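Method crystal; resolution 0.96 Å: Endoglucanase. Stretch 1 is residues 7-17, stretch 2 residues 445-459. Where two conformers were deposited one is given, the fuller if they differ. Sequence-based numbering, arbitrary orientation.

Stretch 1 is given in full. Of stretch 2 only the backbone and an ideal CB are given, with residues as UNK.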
# COMPACT_ATOMS: atom_id res chain seq x y z
N ALA A 7 -10.34 34.53 -14.91
CA ALA A 7 -9.79 33.14 -15.13
C ALA A 7 -8.70 32.83 -14.10
O ALA A 7 -7.88 33.70 -13.77
CB ALA A 7 -9.19 32.98 -16.51
N LYS A 8 -8.65 31.58 -13.69
CA LYS A 8 -7.61 31.09 -12.77
C LYS A 8 -6.45 30.62 -13.62
O LYS A 8 -6.64 29.77 -14.49
CB LYS A 8 -8.19 29.96 -11.93
CG LYS A 8 -7.20 29.31 -10.96
CD LYS A 8 -6.59 30.31 -9.97
CE LYS A 8 -5.68 29.61 -9.00
NZ LYS A 8 -4.95 30.52 -8.10
N VAL A 9 -5.27 31.16 -13.30
CA VAL A 9 -4.03 30.92 -14.09
C VAL A 9 -2.91 30.44 -13.18
O VAL A 9 -2.64 31.03 -12.14
CB VAL A 9 -3.58 32.22 -14.78
CG1 VAL A 9 -2.35 31.93 -15.57
CG2 VAL A 9 -4.66 32.71 -15.75
N VAL A 10 -2.30 29.32 -13.55
CA VAL A 10 -1.31 28.64 -12.73
C VAL A 10 -0.09 28.35 -13.59
O VAL A 10 -0.25 27.90 -14.72
CB VAL A 10 -1.91 27.32 -12.19
CG1 VAL A 10 -0.85 26.47 -11.46
CG2 VAL A 10 -3.11 27.64 -11.30
N ASP A 11 1.10 28.63 -13.04
CA ASP A 11 2.33 28.34 -13.75
C ASP A 11 2.88 26.97 -13.32
O ASP A 11 2.94 26.68 -12.12
CB ASP A 11 3.38 29.38 -13.43
CG ASP A 11 2.99 30.76 -13.92
OD1 ASP A 11 2.33 30.86 -14.96
OD2 ASP A 11 3.31 31.76 -13.27
N ILE A 12 3.28 26.16 -14.30
CA ILE A 12 3.91 24.87 -14.05
C ILE A 12 5.33 24.96 -14.66
O ILE A 12 5.48 25.25 -15.85
CB ILE A 12 3.15 23.71 -14.69
CG1 ILE A 12 1.64 23.63 -14.35
CG2 ILE A 12 3.88 22.38 -14.40
CD1 ILE A 12 1.35 23.34 -12.93
N ARG A 13 6.35 24.68 -13.84
CA ARG A 13 7.73 24.79 -14.29
C ARG A 13 8.39 23.42 -14.10
O ARG A 13 8.44 22.90 -12.98
CB ARG A 13 8.48 25.83 -13.47
CG ARG A 13 7.81 27.20 -13.61
CD ARG A 13 8.57 28.32 -12.94
NE ARG A 13 10.02 28.26 -13.12
CZ ARG A 13 10.71 28.75 -14.15
NH1 ARG A 13 10.09 29.37 -15.17
NH2 ARG A 13 12.03 28.63 -14.18
N ILE A 14 8.89 22.85 -15.18
CA ILE A 14 9.50 21.51 -15.17
C ILE A 14 10.96 21.63 -15.61
O ILE A 14 11.26 22.40 -16.55
CB ILE A 14 8.74 20.57 -16.11
CG1 ILE A 14 7.34 20.32 -15.56
CG2 ILE A 14 9.48 19.26 -16.35
CD1 ILE A 14 6.37 19.69 -16.52
N ASP A 15 11.85 20.89 -14.95
CA ASP A 15 13.25 20.82 -15.41
C ASP A 15 13.61 19.36 -15.47
O ASP A 15 13.73 18.69 -14.42
CB ASP A 15 14.15 21.59 -14.48
CG ASP A 15 15.63 21.55 -14.88
OD1 ASP A 15 15.99 20.73 -15.75
OD2 ASP A 15 16.40 22.34 -14.29
N THR A 16 13.68 18.82 -16.68
CA THR A 16 13.87 17.38 -16.84
C THR A 16 15.26 16.91 -16.40
O THR A 16 15.45 15.70 -16.28
CB THR A 16 13.63 16.92 -18.27
OG1 THR A 16 14.64 17.49 -19.09
CG2 THR A 16 12.29 17.32 -18.78
N SER A 17 16.19 17.84 -16.16
CA SER A 17 17.51 17.46 -15.70
C SER A 17 17.65 17.46 -14.19
O SER A 17 18.70 17.07 -13.68
CB SER A 17 18.58 18.36 -16.31
OG SER A 17 18.56 19.64 -15.66
N UNK A 445 10.77 11.38 -24.10
CA UNK A 445 9.33 11.46 -23.82
C UNK A 445 9.17 11.92 -22.38
O UNK A 445 9.71 11.33 -21.45
CB UNK A 445 8.63 10.12 -24.05
N UNK A 446 8.45 13.02 -22.26
CA UNK A 446 8.19 13.62 -20.94
C UNK A 446 6.73 13.41 -20.60
O UNK A 446 5.84 13.84 -21.35
CB UNK A 446 8.54 15.11 -20.92
N UNK A 447 6.49 12.73 -19.49
CA UNK A 447 5.16 12.44 -19.00
C UNK A 447 4.76 13.40 -17.90
O UNK A 447 5.57 13.65 -16.99
CB UNK A 447 5.08 11.00 -18.50
N UNK A 448 3.52 13.93 -17.97
CA UNK A 448 3.06 14.85 -16.97
C UNK A 448 1.65 14.44 -16.53
O UNK A 448 0.75 14.32 -17.38
CB UNK A 448 3.09 16.28 -17.50
N UNK A 449 1.46 14.22 -15.23
CA UNK A 449 0.10 14.08 -14.67
C UNK A 449 -0.29 15.43 -14.15
O UNK A 449 0.44 16.06 -13.35
CB UNK A 449 0.02 13.02 -13.57
N UNK A 450 -1.42 15.94 -14.64
CA UNK A 450 -1.88 17.29 -14.35
C UNK A 450 -3.31 17.19 -13.78
O UNK A 450 -4.20 16.68 -14.48
CB UNK A 450 -1.84 18.17 -15.60
N UNK A 451 -3.47 17.61 -12.53
CA UNK A 451 -4.76 17.46 -11.83
C UNK A 451 -5.31 18.85 -11.56
O UNK A 451 -4.68 19.67 -10.89
CB UNK A 451 -4.61 16.67 -10.53
N UNK A 452 -6.54 19.08 -12.06
CA UNK A 452 -7.25 20.32 -11.77
C UNK A 452 -8.27 20.06 -10.68
O UNK A 452 -9.29 19.38 -10.93
CB UNK A 452 -7.93 20.88 -13.02
N UNK A 453 -7.97 20.56 -9.47
CA UNK A 453 -8.83 20.41 -8.30
C UNK A 453 -9.89 21.52 -8.22
O UNK A 453 -10.71 21.51 -7.31
CB UNK A 453 -7.98 20.41 -7.03
N UNK A 454 -9.86 22.49 -9.15
CA UNK A 454 -10.86 23.54 -9.14
C UNK A 454 -12.24 22.89 -9.30
O UNK A 454 -12.46 22.14 -10.27
CB UNK A 454 -10.59 24.56 -10.24
N UNK A 455 -13.16 23.20 -8.38
CA UNK A 455 -14.42 22.46 -8.36
C UNK A 455 -15.35 22.91 -9.43
O UNK A 455 -16.13 22.07 -9.98
CB UNK A 455 -15.11 22.60 -7.00
N UNK A 456 -15.33 24.20 -9.70
CA UNK A 456 -16.42 24.69 -10.58
C UNK A 456 -15.94 25.75 -11.56
O UNK A 456 -16.77 26.51 -12.03
CB UNK A 456 -17.56 25.26 -9.74
N UNK A 457 -14.68 25.73 -11.95
CA UNK A 457 -14.16 26.57 -13.02
C UNK A 457 -13.00 25.87 -13.67
O UNK A 457 -12.27 25.10 -12.99
CB UNK A 457 -13.74 27.95 -12.50
N UNK A 458 -12.74 26.13 -14.96
CA UNK A 458 -11.50 25.67 -15.57
C UNK A 458 -10.28 26.33 -14.93
O UNK A 458 -10.40 27.39 -14.24
CB UNK A 458 -11.52 25.95 -17.07
N UNK A 459 -9.12 25.74 -15.19
CA UNK A 459 -7.86 26.37 -14.79
C UNK A 459 -6.94 26.40 -16.01
O UNK A 459 -6.80 25.39 -16.73
CB UNK A 459 -7.21 25.62 -13.62

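Stretch 1 offers stretch 2 a row of alternating side chains, Val10, Ile12, Ile14 and Thr16, and stretch 2 runs past it at 148°, close to antiparallel, with the strand axes 10.5 Å apart at their nearest. That spacing is too wide for backbone pairing and suits side chains meeting between two layers.

Position 445 has nothing of stretch 1 within reach of its CB, so this contact sets no preference; it is Lys445, an extended chain.

At 446 the CB points toward stretch 1 and lies 4.8 Å from Thr16 CG2. A methyl and the flank of Ile14 invite an apolar side chain long enough to cross the gap: leucine, isoleucine or methionine. The residue is Leu446, with chi1 t and chi2 p, and its end packs against both neighbours: CD1 and CD2 each lie 3.9 Å from Thr16 CG2, and CD2 is also 4.2 Å from Ile14 CG2.

Position 447 is out of reach, as strand alternation predicts, and is His447.

The CB of 448 again points toward stretch 1, 4.8 Å from Ile14 CD1. With extended angles of -133/124, a beta-branched residue is comfortable, though leucine or methionine could also meet the methyl; a charge would find no partner there. Ile448 fills it, chi1 m and chi2 t, and brings its CD1 to 3.6 Å from Ile14 CD1, a tight end-to-end methyl contact.

Position 449, out of reach, is Ile449.

At 450 the CB points sideways and finds nothing within 5.5 Å, yet the apolar Ile12 lies across the gap. A short side chain would not reach it; leucine or methionine could. Leu450 bends its end nearer, and its CD1 stops 4.4 Å from Ile12 CD1, a looser touch than the one at 448.

Position 451 is out of reach and is Leu451. At 452 the CB points sideways and meets nothing, leaving many choices open. Asn452 serves its own stretch: its OD1 accepts from the backbone N of 454 at 3.2 Å. Position 453 is out of reach, and Lys453 follows.

The CB of 454 points toward stretch 1, near the start of the Lys8 side chain, where a modest polar or apolar group could fit. Asn454 lays ND2 4.0 Å from Lys8 CB, while that same ND2 also donates to the side chain of 459.

Positions 455 and 456 are out of reach: Tyr455 and Asp456. The CB of 457 points toward stretch 1, but Gln457 stays clear, its CB 5.9 Å from Lys8 CB.

At 458, phi of -64° allows proline, and the sideways CB asks little. Pro458 contributes its backbone: a water donates to Pro458 O at 2.7 Å and accepts from Lys8 N at 2.8 Å.

Position 459 has its CB 4.3 Å from Lys8 O and 5.1 Å from Val10 CG2, so valine, isoleucine or threonine would suit the extended backbone. Thr459 divides its branches: CG2 packs 3.6 Å from Val10 CG2, while Thr459 OG1 donates to Asn452 OD1 at 2.8 Å and accepts from Asn454 ND2 at 3.2 Å.

Stretch 2 (445-459) KLHIILLNKNYDQPT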
# COMPACT_ATOMS: atom_id res chain seq x y z
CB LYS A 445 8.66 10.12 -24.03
CG LYS A 445 8.77 9.62 -25.45
CD LYS A 445 7.74 8.53 -25.77
CE LYS A 445 7.83 8.03 -27.23
NZ LYS A 445 7.00 6.79 -27.35
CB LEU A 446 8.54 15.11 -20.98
CG LEU A 446 8.17 15.92 -19.75
CD1 LEU A 446 8.91 15.38 -18.48
CD2 LEU A 446 8.54 17.38 -19.96
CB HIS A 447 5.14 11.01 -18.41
CG HIS A 447 5.30 9.96 -19.44
ND1 HIS A 447 4.23 9.26 -19.93
CD2 HIS A 447 6.40 9.50 -20.09
CE1 HIS A 447 4.68 8.40 -20.85
NE2 HIS A 447 6.00 8.53 -20.96
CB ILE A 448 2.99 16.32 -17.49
CG1 ILE A 448 4.35 16.76 -18.04
CG2 ILE A 448 2.49 17.24 -16.40
CD1 ILE A 448 4.27 18.04 -18.88
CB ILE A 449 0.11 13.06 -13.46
CG1 ILE A 449 0.50 11.66 -13.88
CG2 ILE A 449 -1.23 13.08 -12.80
CD1 ILE A 449 -0.42 11.07 -14.83
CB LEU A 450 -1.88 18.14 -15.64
CG LEU A 450 -2.42 19.55 -15.48
CD1 LEU A 450 -1.57 20.41 -14.54
CD2 LEU A 450 -2.48 20.18 -16.88
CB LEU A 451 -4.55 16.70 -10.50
CG LEU A 451 -3.82 15.37 -10.66
CD1 LEU A 451 -3.66 14.67 -9.29
CD2 LEU A 451 -4.54 14.44 -11.61
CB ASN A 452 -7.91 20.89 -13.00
CG ASN A 452 -8.47 22.27 -12.72
OD1 ASN A 452 -8.06 22.92 -11.76
ND2 ASN A 452 -9.39 22.74 -13.58
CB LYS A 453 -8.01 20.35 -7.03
CG LYS A 453 -7.08 19.17 -6.97
CD LYS A 453 -6.28 19.13 -5.66
CE LYS A 453 -5.05 19.98 -5.63
NZ LYS A 453 -4.49 20.20 -4.23
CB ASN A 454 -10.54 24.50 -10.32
CG ASN A 454 -11.11 25.84 -10.18
OD1 ASN A 454 -12.18 26.00 -9.57
ND2 ASN A 454 -10.46 26.82 -10.86
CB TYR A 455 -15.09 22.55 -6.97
CG TYR A 455 -15.88 21.29 -6.61
CD1 TYR A 455 -15.25 20.26 -5.85
CD2 TYR A 455 -17.19 21.03 -7.11
CE1 TYR A 455 -15.90 19.11 -5.57
CE2 TYR A 455 -17.85 19.83 -6.78
CZ TYR A 455 -17.18 18.88 -6.03
OH TYR A 455 -17.79 17.66 -5.77
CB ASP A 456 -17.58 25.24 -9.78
CG ASP A 456 -17.09 26.08 -8.70
OD1 ASP A 456 -16.13 26.82 -9.02
OD2 ASP A 456 -17.54 25.92 -7.54
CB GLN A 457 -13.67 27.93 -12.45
CG GLN A 457 -14.73 28.90 -11.95
CD GLN A 457 -15.88 29.19 -12.95
OE1 GLN A 457 -17.05 29.35 -12.55
NE2 GLN A 457 -15.57 29.28 -14.22
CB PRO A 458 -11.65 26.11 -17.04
CG PRO A 458 -12.60 27.30 -16.97
CD PRO A 458 -13.50 27.08 -15.81
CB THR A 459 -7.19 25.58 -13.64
OG1 THR A 459 -8.10 25.56 -12.55
CG2 THR A 459 -5.87 26.22 -13.22
O HOH W 1 -10.53 29.93 -14.99
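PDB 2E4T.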